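Local coordinates for protein short-chain-enoyl-CoA hydratase (PDB 5Z7R) that catalyses the reversible hydration of crotonyl-CoA and other short-chain enoyl-CoA thioesters in butanoate metabolism, at residues Q132-V135 with T140-F143. Numbering follows the deposited sequence.
Sequences QPEV and TPGF
Glu134, which by similarity is the proton acceptor of the crotonase active site, lies against the Thr140-Pro141 peptide where the loop between strand 129-131 and helix 145-153 doubles back on itself. The two segments come together at Glu134 and Thr140, whose CA atoms are 5.4 Å apart, and no hydrogen bond links them; the meeting is one of van der Waals contact. Glu134 CB rests on the peptide link, 3.6 Å from Thr140 C, and is 4.0 Å from Pro141 CD on the pyrrolidine ring. Beyond it, the bend about CB-CG (chi2 88°) lays the carboxylate alongside Pro141, with CD 3.9 Å from Pro141 CA, and turns it toward the Gln132 amide. The aliphatic part of the glutamate and its carboxylate thus run obliquely across the proline, which forms one wall beside the acid. The Gln132 side chain reaches the same proline, its terminal amide lying near CB and CG of the ring and close to the Glu134 carboxylate. On the proline's own segment, Thr140 OG1 donates a hydrogen bond of 2.7 Å to Pro141 O, approaching from above the carbonyl plane, 45° out of it, a bond that spans the Thr140-Pro141 peptide against which Glu134 CB packs. All four touching residues are buried. Helix 111-117 brings Glu114, the likely nucleophile by similarity, against both Gln132 and Pro141; its carboxylate approaches that of Glu134 and accepts a hydrogen bond from the backbone N of Phe143, which probably helps to fix it beside Glu134. Ile162 of helix 155-164 packs on Gln132 and Pro141, while Ser210, on helix 204-217 of a second subunit, packs on Thr140 and Pro141.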
loop_
_atom_site.group_PDB
_atom_site.type_symbol
_atom_site.label_atom_id
_atom_site.label_comp_id
_atom_site.label_asym_id
_atom_site.label_seq_id
_atom_site.Cartn_x
_atom_site.Cartn_y
_atom_site.Cartn_z
ATOM N N GLN A 132 14.726 -23.462 4.665
ATOM C CA GLN A 132 13.463 -23.611 3.928
ATOM C C GLN A 132 13.684 -24.661 2.857
ATOM O O GLN A 132 14.025 -24.332 1.737
ATOM C CB GLN A 132 13.044 -22.303 3.235
ATOM C CG GLN A 132 12.587 -21.170 4.142
ATOM C CD GLN A 132 11.355 -21.481 4.976
ATOM O OE1 GLN A 132 10.567 -22.383 4.670
ATOM N NE2 GLN A 132 11.171 -20.709 6.035
ATOM N N PRO A 133 13.451 -25.941 3.183
ATOM C CA PRO A 133 13.782 -26.994 2.216
ATOM C C PRO A 133 12.813 -27.076 1.029
ATOM O O PRO A 133 13.087 -27.800 0.037
ATOM C CB PRO A 133 13.693 -28.282 3.051
ATOM C CG PRO A 133 13.475 -27.878 4.455
ATOM C CD PRO A 133 12.905 -26.492 4.429
ATOM N N GLU A 134 11.716 -26.321 1.113
ATOM C CA GLU A 134 10.506 -26.605 0.325
ATOM C C GLU A 134 10.756 -26.861 -1.152
ATOM O O GLU A 134 10.288 -27.850 -1.698
ATOM C CB GLU A 134 9.467 -25.532 0.544
ATOM C CG GLU A 134 8.830 -25.625 1.931
ATOM C CD GLU A 134 9.552 -24.878 3.043
ATOM O OE1 GLU A 134 8.919 -24.625 4.106
ATOM O OE2 GLU A 134 10.746 -24.546 2.864
ATOM N N VAL A 135 11.547 -26.020 -1.793
ATOM C CA VAL A 135 11.767 -26.150 -3.235
ATOM C C VAL A 135 12.488 -27.456 -3.654
ATOM O O VAL A 135 12.398 -27.902 -4.815
ATOM C CB VAL A 135 12.474 -24.880 -3.791
ATOM C CG1 VAL A 135 13.939 -24.776 -3.360
ATOM C CG2 VAL A 135 12.410 -24.901 -5.297
ATOM N N THR A 140 6.755 -24.398 -2.884
ATOM C CA THR A 140 7.198 -23.159 -2.259
ATOM C C THR A 140 6.931 -23.315 -0.782
ATOM O O THR A 140 6.151 -24.160 -0.399
ATOM C CB THR A 140 6.335 -21.952 -2.674
ATOM O OG1 THR A 140 5.031 -22.076 -2.092
ATOM C CG2 THR A 140 6.208 -21.856 -4.187
ATOM N N PRO A 141 7.542 -22.465 0.034
ATOM C CA PRO A 141 7.080 -22.351 1.391
ATOM C C PRO A 141 5.555 -22.189 1.411
ATOM O O PRO A 141 5.010 -21.545 0.539
ATOM C CB PRO A 141 7.815 -21.101 1.897
ATOM C CG PRO A 141 9.127 -21.135 1.127
ATOM C CD PRO A 141 8.769 -21.669 -0.218
ATOM N N GLY A 142 4.901 -22.798 2.394
ATOM C CA GLY A 142 3.441 -22.878 2.494
ATOM C C GLY A 142 2.848 -22.258 3.739
ATOM O O GLY A 142 1.647 -22.080 3.812
ATOM N N PHE A 143 3.658 -21.883 4.719
ATOM C CA PHE A 143 3.127 -21.267 5.955
ATOM C C PHE A 143 3.763 -19.898 6.226
ATOM O O PHE A 143 3.996 -19.526 7.387
ATOM C CB PHE A 143 3.368 -22.161 7.193
ATOM C CG PHE A 143 2.792 -23.553 7.109
ATOM C CD1 PHE A 143 1.657 -23.848 6.351
ATOM C CD2 PHE A 143 3.349 -24.570 7.870
ATOM C CE1 PHE A 143 1.130 -25.128 6.306
ATOM C CE2 PHE A 143 2.814 -25.858 7.848
ATOM C CZ PHE A 143 1.706 -26.135 7.061
#